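Local coordinates for protein glucose-resistance amylase regulator (Weissella paramesenteroides ATCC 33313, PDB 4RK6) that binds D-glucose in its LacI-type sugar-binding domain and probably acts as a DNA-binding transcriptional regulator, at residues T135-T138 against S142-R145; T96-E101 against A105-E110. All coordinates share one frame; numbering follows the deposited sequence.

Contact 1. Residues T135-T138 against S142-R145. With GLC (alpha-D-glucopyranose), chain C.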
loop_
_atom_site.group_PDB
_atom_site.type_symbol
_atom_site.label_atom_id
_atom_site.label_comp_id
_atom_site.label_asym_id
_atom_site.label_seq_id
_atom_site.Cartn_x
_atom_site.Cartn_y
_atom_site.Cartn_z
ATOM N N THR A 135 6.962 -12.206 15.763
ATOM C CA THR A 135 6.844 -13.079 16.942
ATOM C C THR A 135 8.040 -12.944 17.889
ATOM O O THR A 135 8.127 -13.676 18.868
ATOM C CB THR A 135 6.731 -14.566 16.566
ATOM O OG1 THR A 135 7.982 -15.047 16.059
ATOM C CG2 THR A 135 5.651 -14.818 15.530
ATOM N N LYS A 136 8.947 -12.028 17.586
ATOM C CA LYS A 136 10.200 -11.902 18.341
ATOM C C LYS A 136 10.029 -11.254 19.714
ATOM O O LYS A 136 9.127 -10.437 19.940
ATOM C CB LYS A 136 11.223 -11.092 17.545
ATOM C CG LYS A 136 10.835 -9.649 17.245
ATOM C CD LYS A 136 11.836 -8.987 16.305
ATOM C CE LYS A 136 11.572 -7.494 16.140
ATOM N NZ LYS A 136 10.284 -7.182 15.446
ATOM N N LEU A 137 10.929 -11.628 20.618
ATOM C CA LEU A 137 11.105 -10.950 21.903
ATOM C C LEU A 137 12.146 -9.838 21.747
ATOM O O LEU A 137 13.108 -9.985 20.982
ATOM C CB LEU A 137 11.574 -11.971 22.948
ATOM C CG LEU A 137 10.573 -13.084 23.250
ATOM C CD1 LEU A 137 11.230 -14.304 23.902
ATOM C CD2 LEU A 137 9.466 -12.538 24.134
ATOM N N THR A 138 11.962 -8.724 22.453
ATOM C CA THR A 138 12.901 -7.616 22.380
ATOM C C THR A 138 13.109 -6.982 23.745
ATOM O O THR A 138 12.405 -7.295 24.706
ATOM C CB THR A 138 12.415 -6.501 21.435
ATOM O OG1 THR A 138 11.275 -5.865 22.012
ATOM C CG2 THR A 138 12.056 -7.062 20.054
ATOM N N SER A 142 6.898 -4.811 23.727
ATOM C CA SER A 142 6.088 -5.952 24.149
ATOM C C SER A 142 5.846 -6.858 22.956
ATOM O O SER A 142 5.562 -6.367 21.846
ATOM C CB SER A 142 4.740 -5.476 24.695
ATOM O OG SER A 142 4.903 -4.629 25.811
ATOM N N SER A 143 5.985 -8.160 23.173
ATOM C CA SER A 143 5.694 -9.152 22.137
ATOM C C SER A 143 4.231 -9.549 22.239
ATOM O O SER A 143 3.906 -10.680 22.556
ATOM C CB SER A 143 6.595 -10.374 22.275
ATOM O OG SER A 143 6.647 -11.069 21.036
ATOM N N THR A 144 3.358 -8.597 21.904
ATOM C CA THR A 144 1.951 -8.699 22.215
ATOM C C THR A 144 1.300 -9.949 21.649
ATOM O O THR A 144 0.631 -10.684 22.360
ATOM C CB THR A 144 1.232 -7.448 21.678
ATOM O OG1 THR A 144 1.885 -6.283 22.197
ATOM C CG2 THR A 144 -0.251 -7.448 22.054
ATOM N N ARG A 145 1.462 -10.175 20.348
ATOM C CA ARG A 145 0.782 -11.310 19.712
ATOM C C ARG A 145 1.336 -12.661 20.113
ATOM O O ARG A 145 0.583 -13.590 20.338
ATOM C CB ARG A 145 0.754 -11.126 18.202
ATOM C CG ARG A 145 -0.152 -9.945 17.897
ATOM C CD ARG A 145 -0.452 -9.689 16.430
ATOM N NE ARG A 145 -1.395 -8.575 16.390
ATOM C CZ ARG A 145 -1.700 -7.855 15.317
ATOM N NH1 ARG A 145 -1.171 -8.127 14.124
ATOM N NH2 ARG A 145 -2.537 -6.830 15.456
HETATM C C1 GLC C . 0.862 -2.840 13.425
HETATM C C2 GLC C . -0.492 -2.640 14.106
HETATM C C3 GLC C . -1.316 -3.909 14.177
HETATM C C4 GLC C . -1.312 -4.603 12.812
HETATM C C5 GLC C . 0.139 -4.941 12.463
HETATM C C6 GLC C . 0.250 -5.619 11.100
HETATM O O1 GLC C . 1.714 -3.352 14.375
HETATM O O2 GLC C . -0.319 -2.171 15.442
HETATM O O3 GLC C . -2.631 -3.493 14.530
HETATM O O4 GLC C . -2.132 -5.732 12.848
HETATM O O5 GLC C . 0.903 -3.768 12.356
HETATM O O6 GLC C . -0.214 -4.788 10.082
#
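The backbones come nearest at L137 and S143, CA to CA 5.7 Å, where the loop after strand 129-132 folds back on the turn that starts helix 144-155. S143 is the centre of an inverse gamma turn and holds the N-cap position, but its hydroxyl does not cap the helix. With OG anti to the backbone N (chi1 -159°), the side chain reaches across to the loop instead, and S143 OG donates to K136 O at 2.8 Å. The donor stands well above the carbonyl plane, 55° out of it, rather than on a lone pair. Beside this bond the apolar contact is thin: L137 brings its CD2 branch to 4.0 Å from S143 CB. The K136 side chain turns away, its NZ held by D134 and N168 O.

Two residues further on, R145 leaves the first turn of the helix with its chain extended from CG to NE, which carries the guanidinium out to the sugar. Both terminal nitrogens grip one hydroxyl: R145 NH1 and NH2 each lie 2.9 Å from glucose O4, which sits at the guanidinium edge, in its plane. The two bonds are equally bent, with N-H...O angles near 141°, and NE is paired with E110. The arrangement belongs to the glucose pocket of a periplasmic-binding-protein-like domain; the first turn of the helix here supplies an arginine to the ligand.

Contact 2. Residues T96-E101 against A105-E110. With GLC (alpha-D-glucopyranose), chain C.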
loop_
_atom_site.group_PDB
_atom_site.type_symbol
_atom_site.label_atom_id
_atom_site.label_comp_id
_atom_site.label_asym_id
_atom_site.label_seq_id
_atom_site.Cartn_x
_atom_site.Cartn_y
_atom_site.Cartn_z
ATOM N N THR A 96 -3.664 1.819 17.622
ATOM C CA THR A 96 -3.367 0.388 17.419
ATOM C C THR A 96 -2.341 -0.144 18.417
ATOM O O THR A 96 -1.947 -1.297 18.360
ATOM C CB THR A 96 -2.953 0.037 15.962
ATOM O OG1 THR A 96 -1.570 0.348 15.745
ATOM C CG2 THR A 96 -3.828 0.748 14.956
ATOM N N ALA A 97 -1.976 0.683 19.383
ATOM C CA ALA A 97 -0.928 0.348 20.316
ATOM C C ALA A 97 -1.042 1.263 21.517
ATOM O O ALA A 97 -1.419 2.419 21.388
ATOM C CB ALA A 97 0.430 0.520 19.644
ATOM N N LEU A 98 -0.664 0.742 22.675
ATOM C CA LEU A 98 -0.694 1.490 23.899
ATOM C C LEU A 98 0.761 1.875 24.205
ATOM O O LEU A 98 1.503 1.102 24.795
ATOM C CB LEU A 98 -1.350 0.626 24.986
ATOM C CG LEU A 98 -2.557 -0.212 24.481
ATOM C CD1 LEU A 98 -2.718 -1.547 25.201
ATOM C CD2 LEU A 98 -3.858 0.581 24.521
ATOM N N LEU A 99 1.160 3.057 23.743
ATOM C CA LEU A 99 2.556 3.503 23.791
ATOM C C LEU A 99 3.020 3.909 25.183
ATOM O O LEU A 99 4.149 3.650 25.556
ATOM C CB LEU A 99 2.790 4.684 22.848
ATOM C CG LEU A 99 2.860 4.310 21.374
ATOM C CD1 LEU A 99 3.106 5.556 20.547
ATOM C CD2 LEU A 99 3.953 3.278 21.125
ATOM N N SER A 100 2.155 4.594 25.918
ATOM C CA SER A 100 2.494 5.068 27.251
ATOM C C SER A 100 1.278 5.149 28.129
ATOM O O SER A 100 0.191 5.495 27.684
ATOM C CB SER A 100 3.167 6.437 27.203
ATOM O OG SER A 100 3.251 6.981 28.517
ATOM N N GLU A 101 1.483 4.812 29.398
ATOM C CA GLU A 101 0.497 5.019 30.457
ATOM C C GLU A 101 0.032 6.479 30.623
ATOM O O GLU A 101 -1.044 6.743 31.175
ATOM C CB GLU A 101 1.060 4.480 31.793
ATOM C CG GLU A 101 2.334 5.164 32.308
ATOM C CD GLU A 101 3.609 4.838 31.525
ATOM O OE1 GLU A 101 4.591 5.601 31.640
ATOM O OE2 GLU A 101 3.651 3.829 30.787
ATOM N N ALA A 105 -5.318 5.851 24.147
ATOM C CA ALA A 105 -5.043 4.977 23.007
ATOM C C ALA A 105 -6.347 4.521 22.426
ATOM O O ALA A 105 -7.279 4.261 23.157
ATOM C CB ALA A 105 -4.233 3.768 23.428
ATOM N N VAL A 106 -6.371 4.352 21.112
ATOM C CA VAL A 106 -7.511 3.728 20.455
ATOM C C VAL A 106 -6.977 2.550 19.645
ATOM O O VAL A 106 -6.027 2.720 18.845
ATOM C CB VAL A 106 -8.227 4.707 19.506
ATOM C CG1 VAL A 106 -9.451 4.018 18.912
ATOM C CG2 VAL A 106 -8.617 5.982 20.252
ATOM N N THR A 107 -7.574 1.384 19.860
ATOM C CA THR A 107 -7.014 0.137 19.340
ATOM C C THR A 107 -8.060 -0.954 19.267
ATOM O O THR A 107 -9.067 -0.942 20.001
ATOM C CB THR A 107 -5.808 -0.319 20.218
ATOM O OG1 THR A 107 -5.195 -1.501 19.677
ATOM C CG2 THR A 107 -6.250 -0.618 21.655
ATOM N N SER A 108 -7.833 -1.924 18.384
ATOM C CA SER A 108 -8.527 -3.195 18.496
ATOM C C SER A 108 -8.008 -3.866 19.757
ATOM O O SER A 108 -6.843 -3.671 20.135
ATOM C CB SER A 108 -8.250 -4.080 17.263
ATOM O OG SER A 108 -8.684 -3.441 16.053
ATOM N N ASN A 109 -8.837 -4.691 20.380
ATOM C CA ASN A 109 -8.412 -5.437 21.543
ATOM C C ASN A 109 -7.590 -6.656 21.151
ATOM O O ASN A 109 -8.121 -7.622 20.616
ATOM C CB ASN A 109 -9.610 -5.860 22.391
ATOM C CG ASN A 109 -9.208 -6.479 23.725
ATOM O OD1 ASN A 109 -8.610 -7.553 23.802
ATOM N ND2 ASN A 109 -9.590 -5.805 24.808
ATOM N N GLU A 110 -6.298 -6.606 21.444
ATOM C CA GLU A 110 -5.359 -7.612 20.944
ATOM C C GLU A 110 -5.652 -9.019 21.460
ATOM O O GLU A 110 -5.630 -9.972 20.688
ATOM C CB GLU A 110 -3.912 -7.205 21.237
ATOM C CG GLU A 110 -3.375 -6.112 20.331
ATOM C CD GLU A 110 -2.859 -6.642 18.992
ATOM O OE1 GLU A 110 -2.768 -7.878 18.796
ATOM O OE2 GLU A 110 -2.508 -5.805 18.156
HETATM C C1 GLC C . 0.862 -2.840 13.425
HETATM C C2 GLC C . -0.492 -2.640 14.106
HETATM C C3 GLC C . -1.316 -3.909 14.177
HETATM C C4 GLC C . -1.312 -4.603 12.812
HETATM C C5 GLC C . 0.139 -4.941 12.463
HETATM C C6 GLC C . 0.250 -5.619 11.100
HETATM O O1 GLC C . 1.714 -3.352 14.375
HETATM O O2 GLC C . -0.319 -2.171 15.442
HETATM O O3 GLC C . -2.631 -3.493 14.530
HETATM O O4 GLC C . -2.132 -5.732 12.848
HETATM O O5 GLC C . 0.903 -3.768 12.356
HETATM O O6 GLC C . -0.214 -4.788 10.082
HETATM O O HOH W 1 -3.172 -3.321 17.185
HETATM O O HOH W 2 -0.938 -3.666 19.680
#
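T96 and T107 come closest, CA to CA 4.1 Å, where the loop after strand 91-95 leaves the sheet beside strand 104-108. T96 N donates to V106 O at 2.8 Å in a nearly straight bond (171°), prolonging the parallel pairing of these strands by one more bond.

The T107 side chain can be followed outward. Its CB rests 3.8 Å from T96 CA. The hydroxyl branch, OG1 anti to the backbone N (chi1 -177°), lies against the T96 backbone, with OG1 3.4 Å from T96 C, and donates its proton to S108 O in its own segment. The other branch, CG2, meets L98 CD2 at 3.9 Å, the two side chains crossing at about a right angle. That same L98 methyl is pressed on A105 CB at 3.4 Å, a tighter fit than carbon atoms usually make. L98 thus covers the two residues, A105 and T107, whose CB atoms point at the loop.

T96 turns its own side chain off the strand and into the pocket, where OG1 accepts a hydrogen bond from glucose O2 at 2.8 Å. Each of two waters bridges T96 O and E110 OE2, and one of them also bonds glucose O3, making a solvent link between loop, carboxylate and sugar.

Around this core, strand 267-275 pairs with 104-108 through A105 and T107, and I267 touches L98. V106 points away from the loop onto I247, I250 and A251 of helix 244-257, T96 packs on F24 and I28 of helix 24-39, and E110 opens helix 110-123 alongside T144 and N148 of helix 144-155.

In the fold
From the N terminus, the chain reaches contact 2 first: the loop from strand 91-95 closes on the very next strand, 104-108, before helix 110-123 begins. After that helix and strand 129-132, contact 1 closes a second short loop at the start of helix 144-155. The two closures follow in series, neither nested nor crossed, with centres about 15 Å apart. What joins them is the salt bridge between R145 NE and E110 OE1, 2.9 Å, with T144 CG2 packed on E110 CB beside it. The bridge ties the starts of helices 110-123 and 144-155 together, and bound glucose spans both contacts, with T22, D225 and Q242 also hydrogen-bonded to it.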